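Local coordinates for leucine aminopeptidase (Fimbriiglobus ruber, PDB 7D1B), which binds zinc and probably acts as a glutaminyl cyclase of the M28 peptidase family, closing N-terminal glutamine into pyroglutamate, at residues K122-V127 with L222-T227; S116-R121 with V177-V182; G276-T281 with D302-H307; A240-E245 with K269-E274. All coordinates share one frame; numbering follows the deposited sequence.

Contacts 1 and 2 lie side by side in the central mixed sheet, their centres about 8 Å apart, and abut where strand 123-130 of contact 1 lies next to strand 178-184 of contact 2. Contact 2 is buried, whereas contact 1 runs from buried strand residues to an exposed loop end; both combine backbone ladders with aromatic packing, and the Asp180 carboxylate ties them together. Contacts 3 and 4, centres about 11 Å apart, are partly buried, their centres about 26 to 31 Å from those of the first pair. Contact 4 is a short parallel pairing with a salt bridge; contact 3, without regular strands, relies on a carboxylate and a guanidinium binding backbone groups, nearer the zinc.

Contact 1: residues K122-V127 with L222-T227; sequences KARLIV and LPYRYT
Arg124 and Arg225 meet in a parallel ladder that joins strands 123-130 and 225-232 of the central mixed sheet of the M28 fold. Three backbone hydrogen bonds define it: Arg225 N to Lys122 O, Arg124 N to Arg225 O at 2.9 Å, and Thr227 N to Arg124 O at 2.9 Å. The short segment axes approach to 4.6 Å but diverge by 56°, in keeping with contact concentrated at one end of the pair.

Aromatic packing lies on the face carrying Arg124 and Tyr226. Arg124 CD sits over the Tyr224 ring, 3.6 Å from its centroid and 18° off the normal, a CH-pi contact. The Tyr226 ring is sandwiched: Ile126 CD1 stands 3.6 Å above the centre of one face, and Tyr224 CE1 lies over the rim of the opposite face. On the other face of the sheet, Ala123 CB touches Thr227 CG2 at 3.8 Å.

The polar ends turn to other partners. Arg124 bends at chi3 (70°), and its guanidinium binds Trp117 O, Phe118 O and Asp180; Tyr226 OH also reaches Asp180.

Helix 206-218 packs on Ile126 through Phe211, helix 320-336 covers Leu125 through Trp333 and Ile334, and strand 178-184 flanks strand 123-130 along its other edge.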
# COMPACT_ATOMS: atom_id res chain seq x y z
N LYS A 122 10.88 -12.94 -15.44
CA LYS A 122 10.46 -12.07 -16.54
C LYS A 122 9.14 -11.36 -16.28
O LYS A 122 8.86 -10.36 -16.94
CB LYS A 122 10.40 -12.87 -17.84
CG LYS A 122 11.76 -13.34 -18.30
CD LYS A 122 11.70 -14.08 -19.62
CE LYS A 122 13.05 -14.68 -19.98
NZ LYS A 122 13.02 -15.37 -21.29
N ALA A 123 8.33 -11.85 -15.36
CA ALA A 123 7.10 -11.17 -14.95
C ALA A 123 7.24 -10.84 -13.47
O ALA A 123 7.70 -11.69 -12.70
CB ALA A 123 5.89 -12.07 -15.15
N ARG A 124 6.81 -9.64 -13.08
CA ARG A 124 6.87 -9.21 -11.70
C ARG A 124 5.52 -8.65 -11.27
O ARG A 124 4.82 -8.00 -12.05
CB ARG A 124 7.94 -8.14 -11.48
CG ARG A 124 9.33 -8.55 -11.95
CD ARG A 124 10.45 -7.57 -11.50
NE ARG A 124 10.66 -7.63 -10.06
CZ ARG A 124 11.26 -8.65 -9.44
NH1 ARG A 124 11.78 -9.66 -10.13
NH2 ARG A 124 11.31 -8.65 -8.11
N LEU A 125 5.17 -8.93 -10.02
CA LEU A 125 4.02 -8.35 -9.35
C LEU A 125 4.49 -7.28 -8.38
O LEU A 125 5.59 -7.35 -7.84
CB LEU A 125 3.24 -9.41 -8.57
CG LEU A 125 2.63 -10.55 -9.37
CD1 LEU A 125 1.87 -11.47 -8.43
CD2 LEU A 125 1.73 -10.06 -10.49
N ILE A 126 3.59 -6.34 -8.09
CA ILE A 126 3.80 -5.31 -7.09
C ILE A 126 2.80 -5.49 -5.96
O ILE A 126 1.60 -5.67 -6.20
CB ILE A 126 3.62 -3.91 -7.72
CG1 ILE A 126 4.74 -3.64 -8.73
CG2 ILE A 126 3.54 -2.85 -6.63
CD1 ILE A 126 4.41 -2.51 -9.68
N VAL A 127 3.29 -5.39 -4.72
CA VAL A 127 2.46 -5.13 -3.55
C VAL A 127 2.87 -3.75 -3.10
O VAL A 127 4.06 -3.50 -2.88
CB VAL A 127 2.71 -6.17 -2.43
CG1 VAL A 127 1.91 -5.79 -1.19
CG2 VAL A 127 2.37 -7.58 -2.91
N LEU A 222 13.85 -2.94 -20.11
CA LEU A 222 13.84 -3.81 -18.94
C LEU A 222 13.73 -5.27 -19.35
O LEU A 222 13.08 -5.60 -20.34
CB LEU A 222 12.65 -3.47 -18.05
CG LEU A 222 12.71 -2.10 -17.39
CD1 LEU A 222 11.42 -1.84 -16.63
CD2 LEU A 222 13.89 -2.02 -16.46
N PRO A 223 14.35 -6.16 -18.58
CA PRO A 223 14.23 -7.61 -18.85
C PRO A 223 13.00 -8.25 -18.22
O PRO A 223 12.88 -9.47 -18.23
CB PRO A 223 15.50 -8.15 -18.18
CG PRO A 223 15.66 -7.26 -16.98
CD PRO A 223 15.25 -5.88 -17.45
N TYR A 224 12.10 -7.45 -17.66
CA TYR A 224 10.87 -7.96 -17.06
C TYR A 224 9.75 -6.99 -17.42
O TYR A 224 9.99 -5.86 -17.87
CB TYR A 224 10.98 -8.08 -15.53
CG TYR A 224 11.23 -6.75 -14.85
CD1 TYR A 224 10.17 -5.91 -14.50
CD2 TYR A 224 12.52 -6.32 -14.57
CE1 TYR A 224 10.41 -4.67 -13.91
CE2 TYR A 224 12.76 -5.10 -13.98
CZ TYR A 224 11.70 -4.29 -13.64
OH TYR A 224 11.96 -3.07 -13.05
N ARG A 225 8.52 -7.42 -17.17
CA ARG A 225 7.37 -6.53 -17.20
C ARG A 225 6.56 -6.73 -15.92
O ARG A 225 6.53 -7.83 -15.36
CB ARG A 225 6.45 -6.82 -18.39
CG ARG A 225 7.10 -6.57 -19.73
CD ARG A 225 7.37 -5.07 -19.95
NE ARG A 225 7.90 -4.79 -21.28
CZ ARG A 225 9.19 -4.83 -21.59
NH1 ARG A 225 10.09 -5.14 -20.67
NH2 ARG A 225 9.59 -4.55 -22.83
N TYR A 226 5.91 -5.66 -15.47
CA TYR A 226 4.98 -5.74 -14.35
C TYR A 226 3.63 -6.22 -14.87
O TYR A 226 3.02 -5.57 -15.72
CB TYR A 226 4.83 -4.39 -13.66
CG TYR A 226 5.97 -4.03 -12.75
CD1 TYR A 226 6.31 -4.86 -11.68
CD2 TYR A 226 6.68 -2.84 -12.92
CE1 TYR A 226 7.36 -4.55 -10.83
CE2 TYR A 226 7.71 -2.50 -12.05
CZ TYR A 226 8.04 -3.36 -11.00
OH TYR A 226 9.06 -3.03 -10.15
N THR A 227 3.14 -7.34 -14.35
CA THR A 227 1.90 -7.91 -14.83
C THR A 227 0.71 -7.64 -13.91
O THR A 227 -0.43 -7.93 -14.29
CB THR A 227 2.06 -9.42 -15.06
OG1 THR A 227 2.54 -10.00 -13.85
CG2 THR A 227 3.08 -9.68 -16.19

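Contact 2: residues S116-R121 with V177-V182; sequences SWFPDR and VGVDFV
Trp117 meets Phe181 edge to face: the indole NE1 stands 3.3 Å above the centre of the Phe181 ring, and the planes of the five-membered and phenyl rings are 67° apart. CG of Trp117 is anti to the carbonyl carbon (chi1 -51°); farther out, CD1 of Trp117 lies 3.3 Å from Val179 O, which is near the indole plane. Phe118 runs beside Val179, pointing the same way, its CE2 4.0 Å from Val179 CG2, while the CB of Trp117 covers the centre of one Phe118 face. On the sheet face of Ser116 and Asp180, Ser116 OG donates to Asp180 OD1 at 2.7 Å, coming from above a carboxylate plane shared with the neighbouring strands.

Arg121 lays its aliphatic chain against the backbone, CG 3.3 Å from Gly178 N, while NH1 binds Asp120 O and NH2 binds Ser175 O. An alanine here would probably leave both carbonyls without their guanidinium partner and open a gap where CG and CD pack on the Val177 carbonyl carbon.

Trp117 and Val179 form an antiparallel hydrogen-bonded pair, with Trp117 N to Val179 O at 2.9 Å and Val179 N to Trp117 O at 3.1 Å. This is the antiparallel join between strands 108-117 and 178-184 in the mixed central sheet of the M28 alpha/beta fold.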
# COMPACT_ATOMS: atom_id res chain seq x y z
N SER A 116 12.73 -5.75 -3.21
CA SER A 116 12.54 -6.69 -4.30
C SER A 116 12.88 -8.10 -3.86
O SER A 116 13.93 -8.33 -3.23
CB SER A 116 13.41 -6.31 -5.50
OG SER A 116 13.00 -5.14 -6.14
N TRP A 117 12.04 -9.03 -4.29
CA TRP A 117 12.18 -10.46 -4.06
C TRP A 117 12.17 -11.18 -5.40
O TRP A 117 11.37 -10.85 -6.30
CB TRP A 117 10.98 -10.98 -3.24
CG TRP A 117 10.68 -10.19 -1.99
CD1 TRP A 117 9.76 -9.20 -1.85
CD2 TRP A 117 11.31 -10.32 -0.71
NE1 TRP A 117 9.75 -8.71 -0.57
CE2 TRP A 117 10.70 -9.39 0.16
CE3 TRP A 117 12.33 -11.15 -0.20
CZ2 TRP A 117 11.06 -9.27 1.51
CZ3 TRP A 117 12.70 -11.01 1.13
CH2 TRP A 117 12.06 -10.08 1.98
N PHE A 118 13.03 -12.18 -5.53
CA PHE A 118 13.07 -13.10 -6.67
C PHE A 118 13.48 -12.36 -7.94
O PHE A 118 12.66 -12.10 -8.83
CB PHE A 118 11.75 -13.86 -6.87
CG PHE A 118 11.02 -14.22 -5.58
CD1 PHE A 118 11.67 -14.84 -4.50
CD2 PHE A 118 9.68 -13.89 -5.45
CE1 PHE A 118 10.98 -15.11 -3.32
CE2 PHE A 118 8.98 -14.19 -4.27
CZ PHE A 118 9.64 -14.80 -3.21
N PRO A 119 14.76 -11.98 -8.05
CA PRO A 119 15.16 -11.11 -9.18
C PRO A 119 15.13 -11.80 -10.53
O PRO A 119 15.01 -11.11 -11.55
CB PRO A 119 16.58 -10.68 -8.80
CG PRO A 119 17.07 -11.77 -7.88
CD PRO A 119 15.85 -12.18 -7.09
N ASP A 120 15.25 -13.12 -10.59
CA ASP A 120 15.45 -13.80 -11.88
C ASP A 120 14.09 -14.23 -12.44
O ASP A 120 13.74 -15.42 -12.47
CB ASP A 120 16.36 -15.01 -11.70
CG ASP A 120 16.95 -15.47 -12.98
OD1 ASP A 120 16.48 -15.00 -14.04
OD2 ASP A 120 17.89 -16.29 -12.92
N ARG A 121 13.31 -13.23 -12.88
CA ARG A 121 11.92 -13.44 -13.29
C ARG A 121 11.56 -12.45 -14.40
O ARG A 121 11.87 -11.26 -14.30
CB ARG A 121 10.96 -13.20 -12.12
CG ARG A 121 11.10 -14.19 -10.96
CD ARG A 121 10.58 -15.57 -11.33
NE ARG A 121 10.53 -16.50 -10.19
CZ ARG A 121 11.56 -17.23 -9.78
NH1 ARG A 121 12.73 -17.18 -10.41
NH2 ARG A 121 11.39 -18.04 -8.76
N VAL A 177 6.81 -15.59 -10.30
CA VAL A 177 6.92 -14.17 -10.64
C VAL A 177 7.83 -13.48 -9.63
O VAL A 177 7.97 -13.91 -8.49
CB VAL A 177 5.53 -13.50 -10.66
CG1 VAL A 177 4.70 -14.04 -11.83
CG2 VAL A 177 4.80 -13.67 -9.34
N GLY A 178 8.43 -12.38 -10.06
CA GLY A 178 9.07 -11.51 -9.10
C GLY A 178 8.03 -10.82 -8.24
O GLY A 178 6.87 -10.70 -8.63
N VAL A 179 8.45 -10.37 -7.05
CA VAL A 179 7.54 -9.59 -6.20
C VAL A 179 8.30 -8.38 -5.69
O VAL A 179 9.32 -8.52 -5.02
CB VAL A 179 6.98 -10.41 -5.02
CG1 VAL A 179 6.06 -9.54 -4.16
CG2 VAL A 179 6.23 -11.62 -5.52
N ASP A 180 7.78 -7.19 -6.00
CA ASP A 180 8.34 -5.94 -5.50
C ASP A 180 7.36 -5.32 -4.51
O ASP A 180 6.19 -5.09 -4.85
CB ASP A 180 8.61 -4.96 -6.64
CG ASP A 180 9.73 -5.44 -7.52
OD1 ASP A 180 10.63 -6.11 -6.99
OD2 ASP A 180 9.71 -5.19 -8.74
N PHE A 181 7.83 -5.09 -3.28
CA PHE A 181 7.11 -4.28 -2.32
C PHE A 181 7.48 -2.83 -2.62
O PHE A 181 8.66 -2.48 -2.57
CB PHE A 181 7.57 -4.61 -0.90
CG PHE A 181 7.16 -5.97 -0.38
CD1 PHE A 181 6.41 -6.88 -1.12
CD2 PHE A 181 7.55 -6.34 0.92
CE1 PHE A 181 6.04 -8.14 -0.58
CE2 PHE A 181 7.18 -7.57 1.45
CZ PHE A 181 6.43 -8.47 0.72
N VAL A 182 6.49 -2.01 -2.95
CA VAL A 182 6.76 -0.63 -3.34
C VAL A 182 6.04 0.28 -2.35
O VAL A 182 4.82 0.19 -2.18
CB VAL A 182 6.33 -0.34 -4.79
CG1 VAL A 182 6.64 1.11 -5.16
CG2 VAL A 182 7.02 -1.33 -5.76

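Contact 3: residues G276-T281 with D302-H307; sequences GFDRAT and DFDYKH
Asp304 receives two consecutive backbone N-H groups of the facing loop, one on each carboxylate oxygen. Asp278 N reaches OD2 of Asp304 at 2.9 Å and Arg279 N reaches OD1 of Asp304 at 2.9 Å, both on the syn lone pairs. The bonds span the carboxylate and fix its rotation, although Asp278 OD2 stands only 4.2 Å from Asp304 OD2, a like charge that the two N-H groups would probably offset. An alanine in place of Asp304 would probably leave both N-H groups without their acceptor and the 276-281 loop freer to shift.

Arg279 returns the grip through NH2, which donates to Phe303 O at 2.7 Å and to Tyr305 O at 2.9 Å, the latter nearly straight at 172°. Its CG is anti to the backbone N (chi1 -158°), and farther along CD lies over the centre of the Phe303 ring, 3.9 Å from the centroid. Ala280 CB meets the edge of the same ring. Phe303 CB in turn lies over one face of the Phe277 ring, 4.0 Å from the centroid.

In the second shell, a type I turn from Asp302 to Tyr305 presents these groups, and an Asx turn, Asp304 N to Asp302 OD1, steadies it. Asp302 OD2 accepts from Arg241 N and His237 NE2. The Phe303 side chain comes within about 7 Å of the zinc ion (nearest atoms), placing the contact beside the metal site. The loops follow strands 274-275 and 297-300; strand 242-244 packs against both, Ala243 touching Phe277 and Leu242 touching Asp302.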
# COMPACT_ATOMS: atom_id res chain seq x y z
N GLY A 276 -18.41 -0.68 -4.63
CA GLY A 276 -18.35 0.66 -4.08
C GLY A 276 -18.49 0.75 -2.57
O GLY A 276 -18.59 -0.24 -1.84
N PHE A 277 -18.53 2.01 -2.11
CA PHE A 277 -18.55 2.39 -0.70
C PHE A 277 -19.56 3.51 -0.51
O PHE A 277 -19.95 4.18 -1.47
CB PHE A 277 -17.16 2.89 -0.27
CG PHE A 277 -16.08 1.89 -0.58
CD1 PHE A 277 -15.88 0.79 0.25
CD2 PHE A 277 -15.33 1.99 -1.74
CE1 PHE A 277 -14.95 -0.17 -0.06
CE2 PHE A 277 -14.38 1.03 -2.04
CZ PHE A 277 -14.20 -0.05 -1.20
N ASP A 278 -19.99 3.72 0.73
CA ASP A 278 -20.85 4.87 0.99
C ASP A 278 -20.14 6.17 0.64
O ASP A 278 -20.76 7.11 0.12
CB ASP A 278 -21.27 4.91 2.46
CG ASP A 278 -22.25 3.81 2.82
OD1 ASP A 278 -22.87 3.23 1.90
OD2 ASP A 278 -22.43 3.56 4.03
N ARG A 279 -18.84 6.26 0.93
CA ARG A 279 -18.12 7.51 0.73
C ARG A 279 -17.89 7.80 -0.75
O ARG A 279 -17.84 8.97 -1.15
CB ARG A 279 -16.81 7.44 1.51
CG ARG A 279 -16.12 8.73 1.91
CD ARG A 279 -15.01 8.42 2.95
NE ARG A 279 -15.37 8.82 4.31
CZ ARG A 279 -15.04 8.17 5.43
NH1 ARG A 279 -15.40 8.67 6.60
NH2 ARG A 279 -14.38 7.01 5.39
N ALA A 280 -17.79 6.77 -1.58
CA ALA A 280 -17.52 6.94 -3.00
C ALA A 280 -17.61 5.58 -3.69
O ALA A 280 -17.29 4.55 -3.10
CB ALA A 280 -16.12 7.52 -3.25
N THR A 281 -18.02 5.62 -4.95
CA THR A 281 -18.09 4.43 -5.78
C THR A 281 -16.74 4.16 -6.42
O THR A 281 -16.32 3.00 -6.52
CB THR A 281 -19.21 4.64 -6.82
OG1 THR A 281 -20.46 4.90 -6.16
CG2 THR A 281 -19.39 3.44 -7.70
N ASP A 302 -11.19 -0.28 2.20
CA ASP A 302 -12.54 -0.02 2.67
C ASP A 302 -12.62 1.49 2.89
O ASP A 302 -12.19 2.00 3.93
CB ASP A 302 -12.85 -0.78 3.96
CG ASP A 302 -14.22 -0.45 4.52
OD1 ASP A 302 -14.97 0.35 3.90
OD2 ASP A 302 -14.53 -1.03 5.60
N PHE A 303 -13.18 2.19 1.91
CA PHE A 303 -13.16 3.64 1.98
C PHE A 303 -14.15 4.18 3.00
O PHE A 303 -14.16 5.39 3.24
CB PHE A 303 -13.40 4.22 0.57
CG PHE A 303 -12.98 5.67 0.39
CD1 PHE A 303 -11.91 6.24 1.08
CD2 PHE A 303 -13.69 6.47 -0.49
CE1 PHE A 303 -11.55 7.58 0.87
CE2 PHE A 303 -13.33 7.80 -0.70
CZ PHE A 303 -12.27 8.35 -0.02
N ASP A 304 -14.96 3.32 3.61
CA ASP A 304 -15.83 3.73 4.70
C ASP A 304 -15.18 3.62 6.08
O ASP A 304 -15.86 3.82 7.09
CB ASP A 304 -17.16 2.98 4.64
CG ASP A 304 -17.96 3.32 3.41
OD1 ASP A 304 -17.96 4.51 3.01
OD2 ASP A 304 -18.56 2.40 2.82
N TYR A 305 -13.88 3.34 6.15
CA TYR A 305 -13.18 3.31 7.42
C TYR A 305 -13.58 4.51 8.27
O TYR A 305 -13.45 5.67 7.84
CB TYR A 305 -11.68 3.37 7.15
CG TYR A 305 -10.81 3.47 8.37
CD1 TYR A 305 -11.01 2.63 9.47
CD2 TYR A 305 -9.76 4.38 8.43
CE1 TYR A 305 -10.17 2.70 10.58
CE2 TYR A 305 -8.93 4.46 9.53
CZ TYR A 305 -9.13 3.61 10.60
OH TYR A 305 -8.29 3.64 11.70
N LYS A 306 -14.05 4.24 9.48
CA LYS A 306 -14.69 5.29 10.26
C LYS A 306 -13.72 6.29 10.85
O LYS A 306 -14.15 7.38 11.23
CB LYS A 306 -15.58 4.71 11.37
CG LYS A 306 -14.85 4.02 12.47
CD LYS A 306 -15.83 3.48 13.50
CE LYS A 306 -16.68 2.37 12.91
NZ LYS A 306 -17.46 1.65 13.97
N HIS A 307 -12.43 5.97 10.94
CA HIS A 307 -11.45 6.89 11.51
C HIS A 307 -10.61 7.58 10.45
O HIS A 307 -9.56 8.15 10.77
CB HIS A 307 -10.62 6.19 12.58
CG HIS A 307 -11.46 5.62 13.66
ND1 HIS A 307 -12.01 6.41 14.65
CD2 HIS A 307 -11.95 4.37 13.84
CE1 HIS A 307 -12.76 5.65 15.43
NE2 HIS A 307 -12.74 4.42 14.96

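Contact 4: residues A240-E245 with K269-E274; sequences ARLAME and KSFVNE
Strands 242-244 and 271-272 pair in parallel through Leu242 and Phe271, with backbone bonds from Leu242 N to Ser270 O (2.8 Å) and from Val272 N to Leu242 O (3.0 Å). Helices 246-251 and 253-266 connect them, a beta-alpha-beta crossover within the M28 alpha/beta fold. The chain turns a corner at Asn273, the centre of an inverse gamma turn, yet Met244 N still reaches Glu274 O at 2.9 Å.

On the face bearing Leu242 and Phe271, Leu242 CD1 lies over the Phe271 ring, 3.9 Å from the centroid and 16° off the normal. Trp260 of helix 253-266 meets Phe271 edge to face, and Val326 and Val329 of helix 320-336 touch Leu242 and Phe271 respectively. Ser270 OG, beside Leu242 CD1, is bound by Gln322. Near the corner, Met244 extends beyond CG and brings CE to 3.4 Å from Asn273 ND2.

Away from this apolar packing, Arg241 and Glu274 form a charged pair. Arg241 has CG anti to the backbone N (chi1 176°) and is extended as far as NE, crossing Val272 at about a right angle, with its CG near Val272 CG2. Ala243 CB covers one guanidinium face, while NH1 binds Gly276 O. The salt bridge to Glu274 is side-on and falls on a single oxygen: from the same face of the carboxylate plane, Arg241 NE and NH2 lie 2.9 Å and 2.8 Å from Glu274 OE1.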
# COMPACT_ATOMS: atom_id res chain seq x y z
N ALA A 240 -13.37 -4.89 8.42
CA ALA A 240 -13.27 -4.13 7.18
C ALA A 240 -14.13 -4.76 6.08
O ALA A 240 -14.27 -5.99 5.99
CB ALA A 240 -11.82 -4.09 6.71
N ARG A 241 -14.69 -3.90 5.24
CA ARG A 241 -15.47 -4.30 4.07
C ARG A 241 -14.67 -3.92 2.83
O ARG A 241 -14.70 -2.76 2.39
CB ARG A 241 -16.85 -3.65 4.09
CG ARG A 241 -17.68 -3.95 2.87
CD ARG A 241 -19.04 -3.22 2.94
NE ARG A 241 -19.71 -3.22 1.63
CZ ARG A 241 -19.46 -2.36 0.65
NH1 ARG A 241 -18.59 -1.38 0.82
NH2 ARG A 241 -20.08 -2.49 -0.52
N LEU A 242 -13.92 -4.88 2.29
CA LEU A 242 -13.04 -4.66 1.13
C LEU A 242 -13.86 -4.95 -0.11
O LEU A 242 -13.96 -6.09 -0.57
CB LEU A 242 -11.77 -5.51 1.24
CG LEU A 242 -10.94 -5.31 2.52
CD1 LEU A 242 -9.75 -6.27 2.52
CD2 LEU A 242 -10.49 -3.86 2.70
N ALA A 243 -14.50 -3.90 -0.63
CA ALA A 243 -15.39 -4.00 -1.78
C ALA A 243 -14.66 -3.58 -3.05
O ALA A 243 -13.48 -3.24 -3.05
CB ALA A 243 -16.67 -3.19 -1.52
N MET A 244 -15.39 -3.61 -4.16
CA MET A 244 -14.80 -3.43 -5.48
C MET A 244 -15.04 -2.00 -5.95
O MET A 244 -16.18 -1.58 -6.14
CB MET A 244 -15.42 -4.43 -6.44
CG MET A 244 -15.14 -5.86 -6.01
SD MET A 244 -16.07 -7.03 -7.00
CE MET A 244 -15.23 -8.56 -6.58
N GLU A 245 -13.97 -1.24 -6.14
CA GLU A 245 -14.18 0.11 -6.66
C GLU A 245 -13.85 0.19 -8.13
O GLU A 245 -13.21 -0.70 -8.70
CB GLU A 245 -13.58 1.28 -5.86
CG GLU A 245 -12.06 1.41 -5.86
CD GLU A 245 -11.47 1.98 -7.16
OE1 GLU A 245 -10.51 1.37 -7.66
OE2 GLU A 245 -11.97 3.00 -7.70
N LYS A 269 -12.92 -13.05 5.00
CA LYS A 269 -14.31 -12.63 4.84
C LYS A 269 -14.45 -11.15 4.53
O LYS A 269 -15.52 -10.72 4.09
CB LYS A 269 -15.09 -12.97 6.10
CG LYS A 269 -15.09 -14.43 6.50
CD LYS A 269 -15.96 -15.21 5.51
CE LYS A 269 -15.92 -16.72 5.73
NZ LYS A 269 -16.43 -17.10 7.06
N SER A 270 -13.39 -10.36 4.73
CA SER A 270 -13.49 -8.94 4.40
C SER A 270 -13.62 -8.68 2.90
O SER A 270 -14.10 -7.62 2.51
CB SER A 270 -12.27 -8.18 4.93
OG SER A 270 -11.06 -8.63 4.35
N PHE A 271 -13.18 -9.61 2.04
CA PHE A 271 -13.26 -9.38 0.59
C PHE A 271 -14.67 -9.71 0.13
O PHE A 271 -15.07 -10.89 0.15
CB PHE A 271 -12.25 -10.25 -0.16
CG PHE A 271 -10.81 -9.82 0.03
CD1 PHE A 271 -10.09 -10.17 1.20
CD2 PHE A 271 -10.16 -9.06 -0.94
CE1 PHE A 271 -8.78 -9.79 1.37
CE2 PHE A 271 -8.83 -8.66 -0.76
CZ PHE A 271 -8.15 -9.02 0.40
N VAL A 272 -15.44 -8.69 -0.23
CA VAL A 272 -16.86 -8.86 -0.56
C VAL A 272 -17.09 -8.60 -2.04
O VAL A 272 -16.48 -7.69 -2.63
CB VAL A 272 -17.77 -7.97 0.33
CG1 VAL A 272 -17.55 -8.31 1.82
CG2 VAL A 272 -17.59 -6.49 0.06
N ASN A 273 -17.99 -9.38 -2.63
CA ASN A 273 -18.39 -9.20 -4.03
C ASN A 273 -19.51 -8.17 -4.10
O ASN A 273 -20.67 -8.48 -4.35
CB ASN A 273 -18.77 -10.53 -4.66
CG ASN A 273 -17.54 -11.31 -5.08
OD1 ASN A 273 -16.81 -11.84 -4.24
ND2 ASN A 273 -17.24 -11.32 -6.36
N GLU A 274 -19.13 -6.91 -3.86
CA GLU A 274 -20.06 -5.78 -3.87
C GLU A 274 -19.34 -4.59 -4.46
O GLU A 274 -18.12 -4.47 -4.37
CB GLU A 274 -20.51 -5.38 -2.46
CG GLU A 274 -21.17 -6.49 -1.66
CD GLU A 274 -21.54 -6.06 -0.23
OE1 GLU A 274 -21.58 -4.84 0.07
OE2 GLU A 274 -21.80 -6.96 0.60